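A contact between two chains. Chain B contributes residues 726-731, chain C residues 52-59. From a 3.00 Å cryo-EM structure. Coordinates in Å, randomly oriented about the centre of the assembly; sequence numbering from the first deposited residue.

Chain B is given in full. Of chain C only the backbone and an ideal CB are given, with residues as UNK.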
# COMPACT_ATOMS: atom_id res chain seq x y z
N GLY B 726 -20.35 23.79 28.86
CA GLY B 726 -19.10 24.52 28.69
C GLY B 726 -19.22 25.52 27.55
O GLY B 726 -19.93 25.27 26.57
N ILE B 727 -18.52 26.64 27.68
CA ILE B 727 -18.59 27.69 26.67
C ILE B 727 -17.45 27.63 25.66
O ILE B 727 -17.53 28.27 24.60
CB ILE B 727 -18.62 29.08 27.32
CG1 ILE B 727 -17.31 29.36 28.05
CG2 ILE B 727 -19.79 29.18 28.29
CD1 ILE B 727 -17.26 30.72 28.70
N ASN B 728 -16.38 26.89 25.95
CA ASN B 728 -15.28 26.71 25.01
C ASN B 728 -15.74 25.77 23.92
O ASN B 728 -15.62 24.55 24.04
CB ASN B 728 -14.05 26.18 25.72
CG ASN B 728 -12.85 26.03 24.80
OD1 ASN B 728 -12.93 26.27 23.60
ND2 ASN B 728 -11.72 25.64 25.37
N VAL B 729 -16.27 26.33 22.82
CA VAL B 729 -16.87 25.52 21.77
C VAL B 729 -15.86 24.54 21.19
O VAL B 729 -16.20 23.39 20.89
CB VAL B 729 -17.47 26.42 20.69
CG1 VAL B 729 -18.21 25.59 19.66
CG2 VAL B 729 -18.41 27.44 21.32
N VAL B 730 -14.61 24.98 21.03
CA VAL B 730 -13.59 24.10 20.45
C VAL B 730 -13.36 22.89 21.34
O VAL B 730 -13.33 21.75 20.87
CB VAL B 730 -12.29 24.88 20.21
CG1 VAL B 730 -11.31 24.04 19.42
CG2 VAL B 730 -12.58 26.18 19.50
N ASN B 731 -13.23 23.12 22.64
CA ASN B 731 -12.95 22.00 23.54
C ASN B 731 -14.16 21.09 23.69
O ASN B 731 -13.99 19.87 23.79
CB ASN B 731 -12.51 22.51 24.91
CG ASN B 731 -12.04 21.40 25.81
OD1 ASN B 731 -10.89 20.99 25.76
ND2 ASN B 731 -12.95 20.91 26.65
N UNK C 52 -13.11 35.02 18.68
CA UNK C 52 -12.95 33.68 19.23
C UNK C 52 -14.29 33.17 19.76
O UNK C 52 -15.07 33.93 20.33
CB UNK C 52 -11.90 33.67 20.34
N UNK C 53 -14.58 31.87 19.57
CA UNK C 53 -15.83 31.29 20.08
C UNK C 53 -15.73 30.85 21.54
O UNK C 53 -16.07 29.72 21.90
CB UNK C 53 -16.24 30.09 19.22
N UNK C 54 -15.25 31.75 22.40
CA UNK C 54 -15.06 31.45 23.81
C UNK C 54 -15.90 32.34 24.72
O UNK C 54 -15.69 32.34 25.93
CB UNK C 54 -13.58 31.59 24.17
N UNK C 55 -16.85 33.09 24.16
CA UNK C 55 -17.71 33.96 24.95
C UNK C 55 -18.87 33.13 25.49
O UNK C 55 -19.10 32.01 25.03
CB UNK C 55 -18.22 35.14 24.12
N UNK C 56 -19.59 33.68 26.47
CA UNK C 56 -20.69 32.94 27.09
C UNK C 56 -21.76 32.59 26.06
O UNK C 56 -22.08 31.41 25.85
CB UNK C 56 -21.30 33.75 28.23
N UNK C 57 -22.32 33.60 25.39
CA UNK C 57 -23.27 33.40 24.31
C UNK C 57 -22.64 33.89 23.01
O UNK C 57 -22.73 35.08 22.68
CB UNK C 57 -24.59 34.13 24.59
N UNK C 58 -21.97 33.01 22.25
CA UNK C 58 -21.28 33.46 21.04
C UNK C 58 -22.25 34.07 20.04
O UNK C 58 -23.39 33.61 19.89
CB UNK C 58 -20.53 32.30 20.39
N UNK C 59 -21.80 35.12 19.37
CA UNK C 59 -22.62 35.83 18.40
C UNK C 59 -22.33 35.33 17.00
O UNK C 59 -21.30 35.69 16.41
CB UNK C 59 -22.38 37.34 18.49

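Position 52 has its ideal CB out of reach of chain B, with nothing within 5.5 Å. Chain B sets no preference here, and many residues would fit. The deposited residue is Ala C52. Its O accepts a weak hydrogen bond from the N of position 54, 3.0 Å away.

Position 53 points its CA-to-CB bond toward chain B. The ideal CB lies 4.0 Å from Val B729 CG2 and 5.4 Å from Val B730 CG2. Two valine methyls therefore offer an apolar surface, with no polar side-chain partner beside it. A compact apolar residue such as valine, alanine or proline would suit. A phi of -85° is within reach of proline. The residue is Pro C53. Its CB is 4.2 Å from Val B729 CG2, and its CG is 4.1 Å from Val B730 CG2. Its backbone O comes 3.3 Å from Val B729 CG2. The same O is 3.4 Å from Ile B727 O; both are acceptors, so no hydrogen bond forms.

Position 54 points sideways. Its ideal CB is 5.2 Å from both Ile B727 O and Asn B728 CA, which leaves room for a longer side chain. Asn B728 OD1 is an acceptor, but it already takes a weak capping bond from Asn B731 N at 3.3 Å. A medium apolar residue, or a polar one able to donate, could be considered. The residue is Leu C54, with chi1 m and chi2 t. Its end comes nearer than its CB, and CD2 packs 3.2 Å from Asn B728 OD1.

Position 55 points away, and its ideal CB finds nothing of chain B within 5.5 Å. The choice is wide. The residue is Val C55. Its contact is through the backbone: O lies 3.7 Å from Ile B727 CB.

Position 56 also points away, although its ideal CB is 4.8 Å from Ile B727 CG2. Small residues, polar or apolar, would be accommodated. The residue is Ser C56, whose backbone O is 4.0 Å from Ile B727 CG2.

Position 57 points away, and chain B gives no guidance. It is Asp C57.

Position 58 points toward chain B, but at a distance: the ideal CB is 5.4 Å from Val B729 CG2. An apolar residue fits, and phi/psi of -61/143 suits proline well. Pro C58 places its CG 4.4 Å from Val B729 CG2.

Position 59 is out of reach and unconstrained by chain B. It is Asp C59.

Chain C, residues 52-59: APLVSDPD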
# COMPACT_ATOMS: atom_id res chain seq x y z
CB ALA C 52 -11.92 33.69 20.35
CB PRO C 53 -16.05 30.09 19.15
CG PRO C 53 -14.67 29.66 18.82
CD PRO C 53 -13.82 30.91 18.76
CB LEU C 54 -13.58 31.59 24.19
CG LEU C 54 -12.60 30.72 23.41
CD1 LEU C 54 -11.23 31.37 23.34
CD2 LEU C 54 -12.49 29.36 24.05
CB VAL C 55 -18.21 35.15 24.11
CG1 VAL C 55 -19.20 35.99 24.91
CG2 VAL C 55 -17.03 36.00 23.65
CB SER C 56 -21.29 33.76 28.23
OG SER C 56 -21.26 35.15 27.93
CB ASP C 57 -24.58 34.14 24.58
CG ASP C 57 -25.37 33.54 25.72
OD1 ASP C 57 -24.78 32.78 26.52
OD2 ASP C 57 -26.59 33.81 25.82
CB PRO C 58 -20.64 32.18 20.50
CG PRO C 58 -20.60 31.24 21.66
CD PRO C 58 -21.82 31.57 22.47
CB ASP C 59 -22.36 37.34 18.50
CG ASP C 59 -23.42 38.16 17.79
OD1 ASP C 59 -23.51 38.07 16.55
OD2 ASP C 59 -24.16 38.90 18.47
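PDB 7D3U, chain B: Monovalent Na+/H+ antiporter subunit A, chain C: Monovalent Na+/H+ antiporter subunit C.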